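Local coordinates for protein catechol O-methyltransferase (Mycobacterium tuberculosis, PDB 6JCL) that transfers a methyl group from S-adenosyl-L-methionine to a hydroxyl of catechol-like compounds, using a divalent metal cation, at residues A[62-67]-A[86-91]. Residues are numbered along the deposited sequence; the frame is centred on the assembly and turned at random.
Sequences RRVLEI and GRVVTL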
loop_
_atom_site.group_PDB
_atom_site.type_symbol
_atom_site.label_atom_id
_atom_site.label_comp_id
_atom_site.label_asym_id
_atom_site.label_seq_id
_atom_site.Cartn_x
_atom_site.Cartn_y
_atom_site.Cartn_z
ATOM N N ARG A 62 12.616 1.286 12.317
ATOM C CA ARG A 62 13.123 0.820 13.597
ATOM C C ARG A 62 12.364 1.389 14.790
ATOM O O ARG A 62 12.513 0.867 15.904
ATOM C CB ARG A 62 14.619 1.136 13.730
ATOM C CG ARG A 62 15.517 0.238 12.862
ATOM C CD ARG A 62 15.411 -1.241 13.273
ATOM N NE ARG A 62 16.218 -2.138 12.441
ATOM C CZ ARG A 62 17.521 -2.365 12.610
ATOM N NH1 ARG A 62 18.191 -1.761 13.586
ATOM N NH2 ARG A 62 18.159 -3.203 11.801
ATOM N N ARG A 63 11.560 2.432 14.597
ATOM C CA ARG A 63 10.687 2.949 15.638
ATOM C C ARG A 63 9.313 3.152 15.031
ATOM O O ARG A 63 9.165 3.933 14.085
ATOM C CB ARG A 63 11.212 4.263 16.205
ATOM C CG ARG A 63 12.477 4.102 17.035
ATOM C CD ARG A 63 13.362 5.333 16.922
ATOM N NE ARG A 63 14.751 5.015 17.233
ATOM C CZ ARG A 63 15.278 5.105 18.449
ATOM N NH1 ARG A 63 16.555 4.795 18.649
ATOM N NH2 ARG A 63 14.525 5.508 19.466
ATOM N N VAL A 64 8.328 2.440 15.558
ATOM C CA VAL A 64 6.968 2.448 15.035
ATOM C C VAL A 64 6.028 2.898 16.141
ATOM O O VAL A 64 6.183 2.490 17.297
ATOM C CB VAL A 64 6.551 1.063 14.501
ATOM C CG1 VAL A 64 5.130 1.123 13.910
ATOM C CG2 VAL A 64 7.573 0.573 13.474
ATOM N N LEU A 65 5.090 3.773 15.799
ATOM C CA LEU A 65 4.054 4.229 16.717
ATOM C C LEU A 65 2.708 3.725 16.212
ATOM O O LEU A 65 2.378 3.902 15.038
ATOM C CB LEU A 65 4.042 5.755 16.833
ATOM C CG LEU A 65 2.860 6.375 17.594
ATOM C CD1 LEU A 65 2.869 5.938 19.074
ATOM C CD2 LEU A 65 2.931 7.894 17.494
ATOM N N GLU A 66 1.956 3.064 17.078
ATOM C CA GLU A 66 0.599 2.639 16.756
ATOM C C GLU A 66 -0.372 3.221 17.777
ATOM O O GLU A 66 -0.098 3.236 18.985
ATOM C CB GLU A 66 0.479 1.127 16.725
ATOM C CG GLU A 66 -0.975 0.641 16.613
ATOM C CD GLU A 66 -1.022 -0.870 16.583
ATOM O OE1 GLU A 66 -0.751 -1.473 17.646
ATOM O OE2 GLU A 66 -1.282 -1.449 15.499
ATOM N N ILE A 67 -1.490 3.737 17.285
ATOM C CA ILE A 67 -2.522 4.294 18.150
ATOM C C ILE A 67 -3.766 3.427 17.966
ATOM O O ILE A 67 -4.389 3.440 16.896
ATOM C CB ILE A 67 -2.792 5.771 17.830
ATOM C CG1 ILE A 67 -1.449 6.519 17.713
ATOM C CG2 ILE A 67 -3.624 6.409 18.931
ATOM C CD1 ILE A 67 -1.586 8.023 17.433
ATOM N N GLY A 86 13.911 -3.593 15.965
ATOM C CA GLY A 86 12.919 -2.539 15.896
ATOM C C GLY A 86 12.121 -2.454 17.177
ATOM O O GLY A 86 12.117 -3.365 18.008
ATOM N N ARG A 87 11.501 -1.302 17.397
ATOM C CA ARG A 87 10.684 -1.133 18.581
ATOM C C ARG A 87 9.352 -0.559 18.147
ATOM O O ARG A 87 9.293 0.275 17.235
ATOM C CB ARG A 87 11.341 -0.231 19.619
ATOM C CG ARG A 87 12.620 -0.823 20.293
ATOM C CD ARG A 87 12.324 -2.108 21.081
ATOM N NE ARG A 87 13.478 -2.580 21.853
ATOM C CZ ARG A 87 14.399 -3.427 21.398
ATOM N NH1 ARG A 87 15.414 -3.792 22.176
ATOM N NH2 ARG A 87 14.307 -3.918 20.165
ATOM N N VAL A 88 8.288 -1.059 18.759
ATOM C CA VAL A 88 6.942 -0.557 18.531
ATOM C C VAL A 88 6.420 -0.003 19.842
ATOM O O VAL A 88 6.533 -0.661 20.882
ATOM C CB VAL A 88 6.003 -1.654 18.001
ATOM C CG1 VAL A 88 4.612 -1.081 17.750
ATOM C CG2 VAL A 88 6.605 -2.307 16.737
ATOM N N VAL A 89 5.869 1.210 19.795
ATOM C CA VAL A 89 5.113 1.784 20.900
ATOM C C VAL A 89 3.655 1.793 20.462
ATOM O O VAL A 89 3.324 2.375 19.424
ATOM C CB VAL A 89 5.601 3.201 21.244
ATOM C CG1 VAL A 89 4.765 3.809 22.368
ATOM C CG2 VAL A 89 7.079 3.179 21.623
ATOM N N THR A 90 2.786 1.136 21.225
ATOM C CA THR A 90 1.373 1.086 20.868
ATOM C C THR A 90 0.529 1.600 22.031
ATOM O O THR A 90 0.791 1.272 23.193
ATOM C CB THR A 90 0.942 -0.333 20.411
ATOM O OG1 THR A 90 -0.426 -0.306 19.971
ATOM C CG2 THR A 90 1.116 -1.399 21.505
ATOM N N LEU A 91 -0.473 2.424 21.702
ATOM C CA LEU A 91 -1.274 3.153 22.678
ATOM C C LEU A 91 -2.669 2.543 22.780
ATOM O O LEU A 91 -3.343 2.359 21.762
ATOM C CB LEU A 91 -1.388 4.634 22.288
ATOM C CG LEU A 91 -0.055 5.341 22.021
ATOM C CD1 LEU A 91 -0.268 6.833 21.789
ATOM C CD2 LEU A 91 0.976 5.120 23.164
#
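L65 and L91 meet at the apolar centre of two neighbouring parallel strands, 63-67 and 87-92. Methyl CD1 of L65 lies 4.2 Å from CG of L91 and packs against V89 O at 3.6 Å, with CG1 of V89 more loosely placed. L65, V89, I67 and L91 project from one face of the sheet; on it CG1 of I67 touches CD1 of L91. With CG anti to its carbonyl carbon and beside its own N (chi1 -53°), L91 brings CG to 3.7 Å from E66 O, the oxygen that its N-H bonds. On the face of V64, E66, V88 and T90, CB of V64 meets CG2 of V88 at 4.0 Å.

Between these two layers of side chains, the main chain of 62-67 alternately accepts and donates: R62 O, V64 O and E66 O take the N-H groups of R87, V89 and L91, while V64 N and E66 N give to R87 O and V89 O. The bond V89 N to V64 O is nearly straight, 171° at the hydrogen, whereas R87 N stands above the carbonyl plane of R62.

Toward the polar edge, E66 and T90 run side by side. The T90 hydroxyl OG1, anti to its backbone N (chi1 -176°), donates to the anti lone pair of E66 OE1 at 2.6 Å. T75 also hydrogen-bonds OE1, S74 holds OE2, and T69 pairs with T90 OG1; this buried carboxylate is thus gripped at both oxygens. Near the cofactor, E66 is a predicted S-adenosylmethionine-binding residue, and L91 touches the bound S-adenosyl-L-homocysteine.

Together with helix 73-82, which covers the V64 and V88 face, the strands form a beta-alpha-beta unit of the Rossmann-like methyltransferase fold, flanked in the sheet by strand 133-138 beside 63-67 and strand 114-118 beside 87-92.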